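Local structure of putative agmatine deiminase (Streptococcus mutans, 2EWO) at residues Glu90-Asp94 with Val140-Val144; Glu119-Trp123 with Trp134-Ala138; Met274-Glu279 with Asp325-Ala331. The protein probably hydrolyses the guanidino group of agmatine, giving N-carbamoylputrescine and ammonia, as an agmatine deiminase of the guanidino-group-modifying enzyme superfamily. One frame throughout, in Å; residues are numbered along the deposited sequence.

Contacts 1 and 2 share helix 137-146, while contact 3 lies on the far side of the chain's centre. From the N terminus, residues 90-94 leave strand 86-90 and later meet 140-144, closing a long loop. Within that loop 119-123 meets 134-138, a shorter closure at the beginning of helix 137-146, so contact 2 nests in contact 1. The two touch: Asp94 N lies 2.7 Å from Asp137 OD1, a probable hydrogen bond. Together they tie the sheet holding strand 86-90 to the one holding strand 113-119. Contact 3 follows in series, joining 274-279 to the start of helix 328-338, its centre about 34 Å from that of contact 1.

Contact 1: residues Glu90-Asp94 with Val140-Val144; sequences EMTND and VARKV
This is a buried loop-on-helix contact: residues 90-94, running out of strand 86-90, lie against helix 137-146. The loop is extended, with Met91, Thr92 and Asn93 all in the beta region, and 140-144 is regular helix, Val144 N bonding to Val140 O at 2.9 Å. The nearest CA pair is Asn93 and Val140, 6.9 Å apart, and the two segments bury 265 Å² between them. Met91, a selenomethionine, contributes most. Its CB points toward the helix and its t, t, m side chain lies along it, with SE 3.6 Å from Val140 CG1, CG 4.1 Å from Lys143 CD and CE 4.4 Å from Val144 CB. Val140 also uses CG2, which lies 3.9 Å from Thr92 O and 4.3 Å from Asn93 CB. Lys143, m at chi1 and otherwise fully extended, runs past Met91 until NZ is 2.8 Å from Thr92 OG1, with an angle too poor for a hydrogen bond. The polar ends have other partners: Thr92 OG1 bonds to Gln136, and Lys143 NZ forms a salt bridge with Glu90 of the second subunit, so the contact borders a subunit interface. Apolar packing of Met91 on Val140 and Val144 joins the sheet containing strand 86-90 to the helix of the neighbouring ββαβ unit, consistent with the junction between adjacent blades in the α/β-propeller of guanidino-group-modifying enzymes.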
loop_
_atom_site.group_PDB
_atom_site.type_symbol
_atom_site.label_atom_id
_atom_site.label_comp_id
_atom_site.label_asym_id
_atom_site.label_seq_id
_atom_site.Cartn_x
_atom_site.Cartn_y
_atom_site.Cartn_z
ATOM N N GLU A 90 -7.302 8.718 -10.203
ATOM C CA GLU A 90 -6.466 8.102 -9.182
ATOM C C GLU A 90 -4.998 8.454 -9.358
ATOM O O GLU A 90 -4.432 8.223 -10.428
ATOM C CB GLU A 90 -6.597 6.594 -9.231
ATOM C CG GLU A 90 -5.956 5.949 -8.043
ATOM C CD GLU A 90 -5.454 4.575 -8.357
ATOM O OE1 GLU A 90 -6.274 3.731 -8.765
ATOM O OE2 GLU A 90 -4.237 4.347 -8.203
HETATM N N MSE A 91 -4.381 9.000 -8.313
HETATM C CA MSE A 91 -2.967 9.347 -8.373
HETATM C C MSE A 91 -2.333 9.421 -6.990
HETATM O O MSE A 91 -2.860 10.093 -6.114
HETATM C CB MSE A 91 -2.780 10.678 -9.083
HETATM C CG MSE A 91 -1.353 10.949 -9.459
HETATM SE SE MSE A 91 -1.122 12.497 -10.611
HETATM C CE MSE A 91 -2.460 12.128 -11.966
ATOM N N THR A 92 -1.208 8.723 -6.797
ATOM C CA THR A 92 -0.495 8.720 -5.507
ATOM C C THR A 92 0.422 9.937 -5.366
ATOM O O THR A 92 0.952 10.438 -6.356
ATOM C CB THR A 92 0.408 7.462 -5.320
ATOM O OG1 THR A 92 1.492 7.508 -6.249
ATOM C CG2 THR A 92 -0.367 6.189 -5.522
ATOM N N ASN A 93 0.617 10.398 -4.136
ATOM C CA ASN A 93 1.487 11.541 -3.868
ATOM C C ASN A 93 1.843 11.540 -2.402
ATOM O O ASN A 93 1.056 11.098 -1.565
ATOM C CB ASN A 93 0.772 12.845 -4.188
ATOM C CG ASN A 93 -0.432 13.073 -3.294
ATOM O OD1 ASN A 93 -0.288 13.291 -2.088
ATOM N ND2 ASN A 93 -1.632 13.007 -3.879
ATOM N N ASP A 94 3.022 12.052 -2.083
ATOM C CA ASP A 94 3.458 12.102 -0.693
ATOM C C ASP A 94 2.814 13.271 0.033
ATOM O O ASP A 94 2.661 13.250 1.259
ATOM C CB ASP A 94 4.978 12.204 -0.639
ATOM C CG ASP A 94 5.652 11.004 -1.272
ATOM O OD1 ASP A 94 5.394 9.880 -0.786
ATOM O OD2 ASP A 94 6.418 11.193 -2.246
ATOM N N VAL A 140 4.275 12.349 -10.029
ATOM C CA VAL A 140 3.106 13.134 -10.372
ATOM C C VAL A 140 3.215 13.883 -11.699
ATOM O O VAL A 140 2.297 13.798 -12.523
ATOM C CB VAL A 140 2.785 14.143 -9.262
ATOM C CG1 VAL A 140 1.429 14.765 -9.518
ATOM C CG2 VAL A 140 2.811 13.454 -7.903
ATOM N N ALA A 141 4.315 14.608 -11.924
ATOM C CA ALA A 141 4.459 15.362 -13.185
ATOM C C ALA A 141 4.418 14.473 -14.428
ATOM O O ALA A 141 3.689 14.768 -15.379
ATOM C CB ALA A 141 5.735 16.186 -13.178
ATOM N N ARG A 142 5.177 13.381 -14.411
ATOM C CA ARG A 142 5.212 12.453 -15.538
ATOM C C ARG A 142 3.845 11.800 -15.717
ATOM O O ARG A 142 3.333 11.711 -16.831
ATOM C CB ARG A 142 6.262 11.369 -15.291
ATOM C CG ARG A 142 6.474 10.403 -16.445
ATOM C CD ARG A 142 7.353 11.021 -17.509
ATOM N NE ARG A 142 7.473 10.205 -18.715
ATOM C CZ ARG A 142 6.582 10.179 -19.706
ATOM N NH1 ARG A 142 5.488 10.923 -19.645
ATOM N NH2 ARG A 142 6.800 9.427 -20.778
ATOM N N LYS A 143 3.259 11.350 -14.611
ATOM C CA LYS A 143 1.950 10.694 -14.638
ATOM C C LYS A 143 0.840 11.560 -15.248
ATOM O O LYS A 143 0.028 11.092 -16.051
ATOM C CB LYS A 143 1.516 10.285 -13.225
ATOM C CG LYS A 143 2.171 9.041 -12.625
ATOM C CD LYS A 143 1.555 8.762 -11.239
ATOM C CE LYS A 143 2.294 7.695 -10.426
ATOM N NZ LYS A 143 1.780 7.578 -9.022
ATOM N N VAL A 144 0.792 12.822 -14.851
ATOM C CA VAL A 144 -0.225 13.715 -15.368
ATOM C C VAL A 144 0.006 14.042 -16.857
ATOM O O VAL A 144 -0.942 14.306 -17.590
ATOM C CB VAL A 144 -0.291 14.995 -14.509
ATOM C CG1 VAL A 144 1.055 15.651 -14.505
ATOM C CG2 VAL A 144 -1.358 15.938 -15.034
#

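Contact 2: residues Glu119-Trp123 with Trp134-Ala138; sequences EFNAW and WDQDA
Phe120 and Trp134 interlock here, with the Asn121 backbone over the five-membered ring of the indole. Phe120 follows strand 113-119 in extended conformation (phi/psi -116/129); its CB points toward 134-138 and chi1 is t, so CE2 reaches Asp137 CB at 3.5 Å and Trp134 CB at 4.1 Å, while CD2 is 4.3 Å from Ala138 N. The closest CA pairs are Phe120 with Ala138 (5.6 Å) and Ala122 with Trp134 (6.1 Å), so the segments run in opposite directions. Trp134, p at chi1 with chi2 of 72°, turns its indole back over 120-122. Asn121 CA sits 3.6 Å from the centroid of the five-membered ring, 12° off its normal, a CH-pi contact over the face, and Ala122 CB is 3.9 Å from Trp134 CE3. Phe120 O approaches Trp134 CD1 at 3.2 Å. The two segments begin and end the connection from strand 113-119 into helix 137-146; with strand 152-155 parallel to 113-119 beyond the helix, this is the beta-alpha-beta crossover of one ββαβ unit in the propeller fold of the family. Ala122 (66/41) and Trp123 (59/66) have positive phi and turn the chain out of the extended run. Leading into the helix, Ala138 N bonds to Trp134 O at 3.2 Å, and Asp137 accepts from Asp94 N. Phe132 and Leu126 of the third subunit pack on Trp134.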
loop_
_atom_site.group_PDB
_atom_site.type_symbol
_atom_site.label_atom_id
_atom_site.label_comp_id
_atom_site.label_asym_id
_atom_site.label_seq_id
_atom_site.Cartn_x
_atom_site.Cartn_y
_atom_site.Cartn_z
ATOM N N GLU A 119 13.055 18.508 -11.600
ATOM C CA GLU A 119 13.398 17.524 -10.588
ATOM C C GLU A 119 12.834 18.050 -9.288
ATOM O O GLU A 119 12.982 19.227 -8.985
ATOM C CB GLU A 119 14.903 17.403 -10.457
ATOM C CG GLU A 119 15.594 17.253 -11.765
ATOM C CD GLU A 119 16.453 16.028 -11.787
ATOM O OE1 GLU A 119 17.260 15.875 -10.848
ATOM O OE2 GLU A 119 16.323 15.223 -12.736
ATOM N N PHE A 120 12.196 17.183 -8.517
ATOM C CA PHE A 120 11.599 17.587 -7.245
ATOM C C PHE A 120 12.285 16.881 -6.082
ATOM O O PHE A 120 12.410 15.663 -6.093
ATOM C CB PHE A 120 10.112 17.227 -7.249
ATOM C CG PHE A 120 9.398 17.553 -5.971
ATOM C CD1 PHE A 120 9.170 18.876 -5.608
ATOM C CD2 PHE A 120 8.932 16.533 -5.144
ATOM C CE1 PHE A 120 8.487 19.183 -4.445
ATOM C CE2 PHE A 120 8.243 16.824 -3.975
ATOM C CZ PHE A 120 8.020 18.154 -3.624
ATOM N N ASN A 121 12.720 17.625 -5.071
ATOM C CA ASN A 121 13.375 16.979 -3.941
ATOM C C ASN A 121 12.768 17.397 -2.606
ATOM O O ASN A 121 13.443 17.396 -1.581
ATOM C CB ASN A 121 14.871 17.283 -3.958
ATOM C CG ASN A 121 15.154 18.761 -3.906
ATOM O OD1 ASN A 121 16.302 19.180 -3.761
ATOM N ND2 ASN A 121 14.101 19.569 -4.031
ATOM N N ALA A 122 11.486 17.744 -2.635
ATOM C CA ALA A 122 10.750 18.166 -1.445
ATOM C C ALA A 122 11.259 19.486 -0.863
ATOM O O ALA A 122 11.371 19.644 0.359
ATOM C CB ALA A 122 10.786 17.069 -0.378
ATOM N N TRP A 123 11.565 20.433 -1.747
ATOM C CA TRP A 123 12.050 21.741 -1.322
ATOM C C TRP A 123 13.339 21.620 -0.513
ATOM O O TRP A 123 13.359 21.927 0.680
ATOM C CB TRP A 123 10.977 22.439 -0.476
ATOM C CG TRP A 123 9.663 22.531 -1.172
ATOM C CD1 TRP A 123 9.339 23.364 -2.207
ATOM C CD2 TRP A 123 8.526 21.684 -0.967
ATOM N NE1 TRP A 123 8.074 23.083 -2.664
ATOM C CE2 TRP A 123 7.552 22.056 -1.921
ATOM C CE3 TRP A 123 8.236 20.645 -0.075
ATOM C CZ2 TRP A 123 6.309 21.420 -2.008
ATOM C CZ3 TRP A 123 7.001 20.012 -0.160
ATOM C CH2 TRP A 123 6.054 20.402 -1.120
ATOM N N TRP A 134 10.015 11.369 -1.196
ATOM C CA TRP A 134 9.412 12.307 -2.169
ATOM C C TRP A 134 9.416 11.732 -3.579
ATOM O O TRP A 134 9.286 12.458 -4.571
ATOM C CB TRP A 134 10.178 13.638 -2.175
ATOM C CG TRP A 134 11.613 13.561 -2.682
ATOM C CD1 TRP A 134 12.016 13.367 -3.970
ATOM C CD2 TRP A 134 12.818 13.689 -1.901
ATOM N NE1 TRP A 134 13.394 13.368 -4.043
ATOM C CE2 TRP A 134 13.909 13.562 -2.790
ATOM C CE3 TRP A 134 13.077 13.899 -0.539
ATOM C CZ2 TRP A 134 15.239 13.635 -2.361
ATOM C CZ3 TRP A 134 14.397 13.972 -0.109
ATOM C CH2 TRP A 134 15.463 13.838 -1.020
ATOM N N ASP A 135 9.573 10.416 -3.646
ATOM C CA ASP A 135 9.634 9.705 -4.907
ATOM C C ASP A 135 8.286 9.612 -5.606
ATOM O O ASP A 135 8.231 9.628 -6.832
ATOM C CB ASP A 135 10.239 8.313 -4.680
ATOM C CG ASP A 135 9.511 7.518 -3.609
ATOM O OD1 ASP A 135 9.409 8.005 -2.456
ATOM O OD2 ASP A 135 9.048 6.393 -3.921
ATOM N N GLN A 136 7.202 9.516 -4.844
ATOM C CA GLN A 136 5.881 9.434 -5.461
ATOM C C GLN A 136 5.476 10.786 -6.063
ATOM O O GLN A 136 4.746 10.835 -7.054
ATOM C CB GLN A 136 4.818 8.973 -4.453
ATOM C CG GLN A 136 4.927 7.510 -4.008
ATOM C CD GLN A 136 4.953 6.512 -5.164
ATOM O OE1 GLN A 136 4.113 6.565 -6.063
ATOM N NE2 GLN A 136 5.916 5.590 -5.137
ATOM N N ASP A 137 5.953 11.877 -5.464
ATOM C CA ASP A 137 5.653 13.217 -5.955
ATOM C C ASP A 137 6.450 13.438 -7.236
ATOM O O ASP A 137 5.955 14.041 -8.184
ATOM C CB ASP A 137 6.018 14.299 -4.916
ATOM C CG ASP A 137 5.108 14.276 -3.660
ATOM O OD1 ASP A 137 3.887 13.993 -3.779
ATOM O OD2 ASP A 137 5.619 14.572 -2.553
ATOM N N ALA A 138 7.686 12.959 -7.274
ATOM C CA ALA A 138 8.480 13.125 -8.486
ATOM C C ALA A 138 7.844 12.336 -9.639
ATOM O O ALA A 138 8.310 12.391 -10.777
ATOM C CB ALA A 138 9.908 12.659 -8.256
#

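Contact 3: residues Met274-Glu279 with Asp325-Ala331; sequences MCVTKE and DENDQLA
One carboxylate gathers three backbone amides: Asp325 accepts from two residues of 274-279, the loop between strands 270-271 and 281-282, and from one in its own segment, which enters helix 328-338. Lys278 N donates to Asp325 OD2 at 2.8 Å, with a weak second bond to Asp325 OD1 at 2.9 Å, and Glu279 N bonds to Asp325 OD1 at 2.9 Å. Asp325 OD2 also receives Asn327 N at 2.9 Å, an Asx turn, within a type I beta turn from Asp325 to Asp328. The t rotamer of Asp325 (chi2 75°), with CB pointing toward the loop, delivers the carboxylate. The loop is extended from Met274 to Thr277, then bends at Lys278 (-106/-10). The nearest CA pairs, Thr277-Asn327 at 5.6 Å, Cys275-Ala331 at 6.0 Å and Lys278-Glu326 at 6.1 Å, set the two segments in antiparallel order; together they bury 422 Å². At the other end Cys275, p at chi1, points into the first helical turn, its SG 3.0 Å from Asn327 O and 3.9 Å from Ala331 CB, its CB 3.7 Å from Leu330 CD2. Between these ends Val276 O meets Asn327 CB at 3.7 Å. Lys278 CG passes Glu326 OE1 at 3.3 Å, but Lys278 NZ turns away to a salt bridge with Asp242. Met274 carries on the packing to Val335 and Met338 of the same helix. The lysine charge is thus spent elsewhere, and the polar half of the contact rests on main-chain NH groups of Lys278 and Glu279, the apolar half on Cys275.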
loop_
_atom_site.group_PDB
_atom_site.type_symbol
_atom_site.label_atom_id
_atom_site.label_comp_id
_atom_site.label_asym_id
_atom_site.label_seq_id
_atom_site.Cartn_x
_atom_site.Cartn_y
_atom_site.Cartn_z
HETATM N N MSE A 274 -1.003 44.592 -2.989
HETATM C CA MSE A 274 -1.851 43.615 -2.322
HETATM C C MSE A 274 -1.646 43.891 -0.836
HETATM O O MSE A 274 -0.659 44.516 -0.455
HETATM C CB MSE A 274 -1.381 42.192 -2.669
HETATM C CG MSE A 274 -2.272 41.055 -2.141
HETATM SE SE MSE A 274 -4.060 40.979 -2.974
HETATM C CE MSE A 274 -3.498 40.522 -4.786
ATOM N N CYS A 275 -2.569 43.448 0.007
ATOM C CA CYS A 275 -2.417 43.671 1.437
ATOM C C CYS A 275 -2.004 42.378 2.118
ATOM O O CYS A 275 -2.087 41.295 1.530
ATOM C CB CYS A 275 -3.731 44.152 2.044
ATOM S SG CYS A 275 -4.999 42.873 2.103
ATOM N N VAL A 276 -1.560 42.510 3.362
ATOM C CA VAL A 276 -1.146 41.374 4.174
ATOM C C VAL A 276 -2.061 41.298 5.392
ATOM O O VAL A 276 -2.610 42.312 5.825
ATOM C CB VAL A 276 0.331 41.516 4.657
ATOM C CG1 VAL A 276 1.291 41.316 3.491
ATOM C CG2 VAL A 276 0.552 42.881 5.294
ATOM N N THR A 277 -2.235 40.101 5.943
ATOM C CA THR A 277 -3.084 39.948 7.119
ATOM C C THR A 277 -2.585 40.872 8.234
ATOM O O THR A 277 -1.439 41.326 8.210
ATOM C CB THR A 277 -3.083 38.484 7.621
ATOM O OG1 THR A 277 -1.735 38.012 7.729
ATOM C CG2 THR A 277 -3.857 37.596 6.671
ATOM N N LYS A 278 -3.457 41.171 9.192
ATOM C CA LYS A 278 -3.099 42.030 10.318
ATOM C C LYS A 278 -2.945 41.109 11.531
ATOM O O LYS A 278 -2.468 41.516 12.591
ATOM C CB LYS A 278 -4.200 43.076 10.561
ATOM C CG LYS A 278 -3.792 44.313 11.395
ATOM C CD LYS A 278 -2.977 45.358 10.603
ATOM C CE LYS A 278 -1.487 45.003 10.495
ATOM N NZ LYS A 278 -0.765 45.013 11.806
ATOM N N GLU A 279 -3.359 39.858 11.348
ATOM C CA GLU A 279 -3.279 38.826 12.378
ATOM C C GLU A 279 -2.887 37.494 11.749
ATOM O O GLU A 279 -3.636 36.924 10.951
ATOM C CB GLU A 279 -4.617 38.662 13.089
ATOM C CG GLU A 279 -4.842 39.646 14.216
ATOM C CD GLU A 279 -3.817 39.501 15.329
ATOM O OE1 GLU A 279 -3.652 38.366 15.839
ATOM O OE2 GLU A 279 -3.188 40.521 15.696
ATOM N N ASP A 325 -9.252 37.409 8.220
ATOM C CA ASP A 325 -8.400 38.457 8.749
ATOM C C ASP A 325 -9.124 39.795 8.656
ATOM O O ASP A 325 -10.206 39.893 8.065
ATOM C CB ASP A 325 -7.090 38.499 7.954
ATOM C CG ASP A 325 -6.087 39.473 8.529
ATOM O OD1 ASP A 325 -5.479 39.150 9.571
ATOM O OD2 ASP A 325 -5.907 40.560 7.939
ATOM N N GLU A 326 -8.518 40.816 9.256
ATOM C CA GLU A 326 -9.062 42.171 9.268
ATOM C C GLU A 326 -8.956 42.767 7.861
ATOM O O GLU A 326 -9.931 43.292 7.321
ATOM C CB GLU A 326 -8.292 43.022 10.297
ATOM C CG GLU A 326 -8.872 44.410 10.576
ATOM C CD GLU A 326 -8.243 45.088 11.799
ATOM O OE1 GLU A 326 -6.996 45.105 11.908
ATOM O OE2 GLU A 326 -9.001 45.615 12.648
ATOM N N ASN A 327 -7.773 42.668 7.265
ATOM C CA ASN A 327 -7.547 43.183 5.918
ATOM C C ASN A 327 -7.954 42.147 4.874
ATOM O O ASN A 327 -7.326 42.033 3.820
ATOM C CB ASN A 327 -6.073 43.557 5.740
ATOM C CG ASN A 327 -5.804 45.017 6.063
ATOM O OD1 ASN A 327 -4.669 45.405 6.376
ATOM N ND2 ASN A 327 -6.852 45.843 5.976
ATOM N N ASP A 328 -9.020 41.408 5.174
ATOM C CA ASP A 328 -9.526 40.357 4.288
ATOM C C ASP A 328 -10.374 40.920 3.139
ATOM O O ASP A 328 -10.025 40.763 1.966
ATOM C CB ASP A 328 -10.342 39.343 5.115
ATOM C CG ASP A 328 -10.424 37.964 4.462
ATOM O OD1 ASP A 328 -9.359 37.404 4.096
ATOM O OD2 ASP A 328 -11.556 37.442 4.335
ATOM N N GLN A 329 -11.478 41.579 3.479
ATOM C CA GLN A 329 -12.368 42.143 2.472
ATOM C C GLN A 329 -11.620 43.116 1.573
ATOM O O GLN A 329 -12.012 43.341 0.428
ATOM C CB GLN A 329 -13.540 42.856 3.137
ATOM C CG GLN A 329 -14.428 41.966 3.999
ATOM C CD GLN A 329 -13.717 41.423 5.232
ATOM O OE1 GLN A 329 -12.852 42.092 5.815
ATOM N NE2 GLN A 329 -14.091 40.209 5.649
ATOM N N LEU A 330 -10.544 43.692 2.103
ATOM C CA LEU A 330 -9.718 44.629 1.343
ATOM C C LEU A 330 -8.990 43.896 0.221
ATOM O O LEU A 330 -8.819 44.427 -0.886
ATOM C CB LEU A 330 -8.684 45.293 2.255
ATOM C CG LEU A 330 -7.512 45.984 1.549
ATOM C CD1 LEU A 330 -8.005 47.103 0.646
ATOM C CD2 LEU A 330 -6.564 46.530 2.602
ATOM N N ALA A 331 -8.556 42.676 0.523
ATOM C CA ALA A 331 -7.843 41.849 -0.442
ATOM C C ALA A 331 -8.724 41.578 -1.651
ATOM O O ALA A 331 -8.280 41.706 -2.798
ATOM C CB ALA A 331 -7.427 40.538 0.206
#